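Local coordinates for cysteine synthase 3 (Entamoeba histolytica, PDB 6KR5), which catalyses the pyridoxal-phosphate-dependent synthesis of L-cysteine from O-acetyl-L-serine and sulfide, at residues 19-24 with 50-55; 65-70 with 98-103. One frame throughout, in Å; residues are numbered along the deposited sequence. Where two conformers were deposited one is given.

Contact 1: residues 19-24 with 50-55; sequences ETIGGT and CFNPMS
Two irregular runs, both leaving short 3-10 turns, lie side by side, the CA atoms of I21 and N52 5.3 Å apart. In this fold type II PLP enzyme, 50-55 lies in the loop between strand 43-48 and helix 58-72, and N52, its side chain about 10 Å from the PLP, opens a type I turn closed by S55 N on N52 O. P53 suits the second position, its ring fixing phi. N52 carries the polar link: CG stands anti to the carbonyl carbon (chi1 -76°), and OD1 accepts the N-H of G22 at 2.7 Å, a nearly straight bond (162°) with the donor almost along the C=O axis. ND2 is hydrogen-bonded to E49 OE1, so both amide ends are held. G22 has positive phi, which suits glycine. P53 CG lies 3.8 Å from I21 CG1, crossing at about a right angle, while the T20 side chain passes the proline in the opposite direction, OG1 3.4 Å from P53 CG and hydrogen-bonded to I17 O. F51 and P53 also pack on the second subunit. A water donates to F51 O and weakly to G22 O. T24 CG2 lies 3.8 Å from N52 ND2 and 4.1 Å from F51 CB.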
loop_
_atom_site.group_PDB
_atom_site.type_symbol
_atom_site.label_atom_id
_atom_site.label_comp_id
_atom_site.label_asym_id
_atom_site.label_seq_id
_atom_site.Cartn_x
_atom_site.Cartn_y
_atom_site.Cartn_z
ATOM N N GLU B 19 9.622 7.977 -9.007
ATOM C CA GLU B 19 8.984 9.282 -9.121
ATOM C C GLU B 19 7.639 9.348 -8.416
ATOM O O GLU B 19 7.095 10.448 -8.274
ATOM C CB GLU B 19 8.814 9.664 -10.591
ATOM C CG GLU B 19 10.157 9.850 -11.284
ATOM C CD GLU B 19 10.069 10.613 -12.594
ATOM O OE1 GLU B 19 8.987 10.660 -13.208
ATOM O OE2 GLU B 19 11.109 11.173 -13.004
ATOM N N THR B 20 7.081 8.212 -7.991
ATOM C CA THR B 20 5.849 8.220 -7.205
ATOM C C THR B 20 6.100 8.308 -5.708
ATOM O O THR B 20 5.133 8.369 -4.942
ATOM C CB THR B 20 4.983 6.977 -7.467
ATOM O OG1 THR B 20 5.586 5.817 -6.881
ATOM C CG2 THR B 20 4.750 6.746 -8.953
ATOM N N ILE B 21 7.360 8.315 -5.274
ATOM C CA ILE B 21 7.655 8.380 -3.852
ATOM C C ILE B 21 7.262 9.741 -3.303
ATOM O O ILE B 21 7.483 10.781 -3.945
ATOM C CB ILE B 21 9.147 8.102 -3.612
ATOM C CG1 ILE B 21 9.464 6.659 -3.951
ATOM C CG2 ILE B 21 9.552 8.413 -2.162
ATOM C CD1 ILE B 21 10.960 6.360 -3.880
ATOM N N GLY B 22 6.700 9.739 -2.097
ATOM C CA GLY B 22 6.293 10.968 -1.451
ATOM C C GLY B 22 4.961 11.512 -1.946
ATOM O O GLY B 22 4.109 10.806 -2.516
ATOM N N GLY B 23 4.780 12.805 -1.696
ATOM C CA GLY B 23 3.488 13.431 -1.956
ATOM C C GLY B 23 2.331 12.677 -1.342
ATOM O O GLY B 23 1.300 12.479 -1.996
ATOM N N THR B 24 2.490 12.233 -0.095
ATOM C CA THR B 24 1.503 11.371 0.553
ATOM C C THR B 24 0.348 12.170 1.149
ATOM O O THR B 24 0.486 13.356 1.449
ATOM C CB THR B 24 2.175 10.556 1.651
ATOM O OG1 THR B 24 2.790 11.443 2.585
ATOM C CG2 THR B 24 3.232 9.616 1.055
ATOM N N CYS B 50 2.096 5.169 4.279
ATOM C CA CYS B 50 1.743 3.936 3.597
ATOM C C CYS B 50 1.436 4.155 2.120
ATOM O O CYS B 50 1.398 3.181 1.355
ATOM C CB CYS B 50 0.542 3.316 4.293
ATOM S SG CYS B 50 0.042 1.769 3.581
ATOM N N PHE B 51 1.220 5.404 1.696
ATOM C CA PHE B 51 0.928 5.675 0.294
ATOM C C PHE B 51 2.170 5.673 -0.590
ATOM O O PHE B 51 2.035 5.771 -1.814
ATOM C CB PHE B 51 0.178 7.001 0.159
ATOM C CG PHE B 51 -1.310 6.862 0.317
ATOM C CD1 PHE B 51 -1.857 6.651 1.561
ATOM C CD2 PHE B 51 -2.148 6.954 -0.776
ATOM C CE1 PHE B 51 -3.234 6.525 1.710
ATOM C CE2 PHE B 51 -3.517 6.822 -0.627
ATOM C CZ PHE B 51 -4.049 6.616 0.616
ATOM N N ASN B 52 3.372 5.567 -0.021
ATOM C CA ASN B 52 4.551 5.350 -0.847
ATOM C C ASN B 52 4.432 4.019 -1.594
ATOM O O ASN B 52 3.703 3.116 -1.162
ATOM C CB ASN B 52 5.799 5.377 0.029
ATOM C CG ASN B 52 6.184 6.789 0.431
ATOM O OD1 ASN B 52 6.596 7.587 -0.410
ATOM N ND2 ASN B 52 6.027 7.113 1.711
ATOM N N PRO B 53 5.121 3.872 -2.734
ATOM C CA PRO B 53 4.946 2.644 -3.541
ATOM C C PRO B 53 5.227 1.349 -2.795
ATOM O O PRO B 53 4.536 0.346 -3.039
ATOM C CB PRO B 53 5.923 2.846 -4.711
ATOM C CG PRO B 53 6.823 4.001 -4.299
ATOM C CD PRO B 53 5.972 4.863 -3.414
ATOM N N MET B 54 6.218 1.321 -1.899
ATOM C CA MET B 54 6.411 0.156 -1.048
ATOM C C MET B 54 5.960 0.431 0.385
ATOM O O MET B 54 6.362 -0.270 1.319
ATOM C CB MET B 54 7.857 -0.339 -1.117
ATOM C CG MET B 54 8.125 -1.219 -2.352
ATOM S SD MET B 54 6.934 -2.565 -2.617
ATOM C CE MET B 54 7.114 -3.441 -1.067
ATOM N N SER B 55 5.099 1.433 0.554
ATOM C CA SER B 55 4.165 1.522 1.677
ATOM C C SER B 55 4.830 1.828 3.012
ATOM O O SER B 55 4.285 1.492 4.070
ATOM C CB SER B 55 3.322 0.251 1.786
ATOM O OG SER B 55 2.645 0.047 0.558
HETATM O O HOH W 1 1.591 8.459 -2.905
#

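Contact 2: residues 65-70 with 98-103; sequences IIYQAI and AVFGYP
Of the polar atoms in the two segments, I66 O is held by one hydrogen bond from I70 N at 2.9 Å, the i to i+4 bond of an alpha helix. Between the segments the contact is wholly apolar. It joins helix 58-72 to the end of helix 88-100, which connects neighbouring parallel strands 80-84 and 104-109 in a beta-alpha-beta unit; the CA atoms of Y67 and F100 are 8.2 Å apart. F100 is the centrepiece. With CG anti to its carbonyl carbon, its ring is sent toward I66, Y67 and I70, which lie on about one turn of helix 58-72. I70 CD1 sits over one face of this ring, 4.1 Å from the F100 centroid and 27° off the normal, a CH-pi contact. I66, which also packs on I81 of strand 80-84, brings its branch methyl CG2 to 3.7 Å from F100 CD2. Y67, whose CG is anti to its backbone N (chi1 -170°), meets the phenyl tip obliquely, CD1 lying 3.6 Å from F100 CZ. The ring planes are only 15° apart but slid so far that they barely overlap. G101, the first residue after the helix, has positive phi; a CB there would be jammed against the preceding carbonyl O, so glycine suits the place. Y102 then reaches I70 tip to tip, its CE1 3.6 Å from I70 CD1. The Y67 hydroxyl forms a weak hydrogen bond with I4 N of the second subunit, and F100 packs on that I4. Near the surface, with I66 the buried member, the fit rests on shape, dispersion and partial burial of aliphatic and aromatic carbon.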
loop_
_atom_site.group_PDB
_atom_site.type_symbol
_atom_site.label_atom_id
_atom_site.label_comp_id
_atom_site.label_asym_id
_atom_site.label_seq_id
_atom_site.Cartn_x
_atom_site.Cartn_y
_atom_site.Cartn_z
ATOM N N ILE B 65 19.112 8.245 0.203
ATOM C CA ILE B 65 20.455 7.763 0.542
ATOM C C ILE B 65 21.189 7.322 -0.720
ATOM O O ILE B 65 22.346 7.692 -0.948
ATOM C CB ILE B 65 20.363 6.628 1.580
ATOM C CG1 ILE B 65 20.120 7.223 2.974
ATOM C CG2 ILE B 65 21.616 5.760 1.556
ATOM C CD1 ILE B 65 19.803 6.208 4.019
ATOM N N ILE B 66 20.513 6.571 -1.584
ATOM C CA ILE B 66 21.168 6.065 -2.784
ATOM C C ILE B 66 21.322 7.163 -3.831
ATOM O O ILE B 66 22.389 7.301 -4.443
ATOM C CB ILE B 66 20.385 4.858 -3.320
ATOM C CG1 ILE B 66 20.506 3.702 -2.328
ATOM C CG2 ILE B 66 20.921 4.436 -4.674
ATOM C CD1 ILE B 66 19.505 2.586 -2.574
ATOM N N TYR B 67 20.277 7.968 -4.038
ATOM C CA TYR B 67 20.320 9.027 -5.043
ATOM C C TYR B 67 21.441 10.009 -4.748
ATOM O O TYR B 67 22.229 10.358 -5.635
ATOM C CB TYR B 67 18.978 9.750 -5.077
ATOM C CG TYR B 67 18.781 10.721 -6.216
ATOM C CD1 TYR B 67 19.291 10.459 -7.480
ATOM C CD2 TYR B 67 18.044 11.878 -6.033
ATOM C CE1 TYR B 67 19.087 11.342 -8.524
ATOM C CE2 TYR B 67 17.837 12.768 -7.066
ATOM C CZ TYR B 67 18.360 12.498 -8.309
ATOM O OH TYR B 67 18.149 13.384 -9.343
ATOM N N GLN B 68 21.521 10.474 -3.504
ATOM C CA GLN B 68 22.550 11.457 -3.186
ATOM C C GLN B 68 23.939 10.849 -3.300
ATOM O O GLN B 68 24.882 11.517 -3.751
ATOM C CB GLN B 68 22.333 12.026 -1.788
ATOM C CG GLN B 68 23.175 13.285 -1.543
ATOM C CD GLN B 68 22.732 14.447 -2.418
ATOM O OE1 GLN B 68 21.551 14.773 -2.477
ATOM N NE2 GLN B 68 23.680 15.070 -3.110
ATOM N N ALA B 69 24.090 9.580 -2.904
ATOM C CA ALA B 69 25.400 8.940 -3.003
ATOM C C ALA B 69 25.840 8.828 -4.453
ATOM O O ALA B 69 27.022 9.023 -4.764
ATOM C CB ALA B 69 25.387 7.563 -2.339
ATOM N N ILE B 70 24.908 8.527 -5.360
ATOM C CA ILE B 70 25.255 8.486 -6.777
ATOM C C ILE B 70 25.660 9.869 -7.265
ATOM O O ILE B 70 26.686 10.033 -7.936
ATOM C CB ILE B 70 24.091 7.919 -7.606
ATOM C CG1 ILE B 70 23.898 6.440 -7.282
ATOM C CG2 ILE B 70 24.375 8.097 -9.082
ATOM C CD1 ILE B 70 22.604 5.846 -7.812
ATOM N N ALA B 98 17.018 -1.425 -7.098
ATOM C CA ALA B 98 16.568 -2.121 -8.299
ATOM C C ALA B 98 16.415 -1.157 -9.477
ATOM O O ALA B 98 16.744 -1.502 -10.618
ATOM C CB ALA B 98 15.253 -2.845 -8.006
ATOM N N VAL B 99 15.922 0.054 -9.225
ATOM C CA VAL B 99 15.672 0.981 -10.326
ATOM C C VAL B 99 16.950 1.698 -10.741
ATOM O O VAL B 99 17.203 1.894 -11.939
ATOM C CB VAL B 99 14.549 1.964 -9.942
ATOM C CG1 VAL B 99 14.324 2.953 -11.055
ATOM C CG2 VAL B 99 13.250 1.203 -9.643
ATOM N N PHE B 100 17.796 2.070 -9.775
ATOM C CA PHE B 100 19.070 2.695 -10.119
ATOM C C PHE B 100 20.073 1.700 -10.678
ATOM O O PHE B 100 21.094 2.122 -11.236
ATOM C CB PHE B 100 19.687 3.384 -8.899
ATOM C CG PHE B 100 19.065 4.705 -8.563
ATOM C CD1 PHE B 100 19.148 5.769 -9.448
ATOM C CD2 PHE B 100 18.423 4.898 -7.351
ATOM C CE1 PHE B 100 18.573 7.002 -9.138
ATOM C CE2 PHE B 100 17.850 6.131 -7.030
ATOM C CZ PHE B 100 17.926 7.181 -7.921
ATOM N N GLY B 101 19.828 0.403 -10.520
ATOM C CA GLY B 101 20.714 -0.604 -11.077
ATOM C C GLY B 101 21.922 -0.941 -10.235
ATOM O O GLY B 101 22.985 -1.247 -10.788
ATOM N N TYR B 102 21.799 -0.898 -8.908
ATOM C CA TYR B 102 22.899 -1.261 -8.032
ATOM C C TYR B 102 22.544 -2.481 -7.198
ATOM O O TYR B 102 21.408 -2.599 -6.734
ATOM C CB TYR B 102 23.254 -0.116 -7.079
ATOM C CG TYR B 102 24.098 0.944 -7.719
ATOM C CD1 TYR B 102 23.512 1.959 -8.464
ATOM C CD2 TYR B 102 25.489 0.923 -7.598
ATOM C CE1 TYR B 102 24.279 2.929 -9.055
ATOM C CE2 TYR B 102 26.259 1.889 -8.192
ATOM C CZ TYR B 102 25.648 2.884 -8.918
ATOM O OH TYR B 102 26.417 3.854 -9.511
ATOM N N PRO B 103 23.482 -3.394 -6.975
ATOM C CA PRO B 103 23.204 -4.505 -6.057
ATOM C C PRO B 103 22.996 -3.982 -4.644
ATOM O O PRO B 103 23.630 -3.007 -4.223
ATOM C CB PRO B 103 24.461 -5.379 -6.157
ATOM C CG PRO B 103 25.087 -5.002 -7.474
ATOM C CD PRO B 103 24.789 -3.533 -7.643
#

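Overall arrangement
Contact 1 is buried nearer the middle of the chain, whereas contact 2 is a surface contact further out; their centres are about 17 Å apart and their nearest atoms about 7 Å apart. Helix 58-72 relates them: the loop 50-55 runs toward its start, and I21 packs on its F63, whose ring also meets Y67, so one helix side chain spans the gap. The chemistry follows the place. Loops without regular pairing are fixed in contact 1 by an amide, with a water alongside, while in contact 2 helix 58-72 meets the end of helix 88-100 and the loop after it through aliphatic and aromatic carbon. Both also touch the second subunit, so each borders the dimer interface.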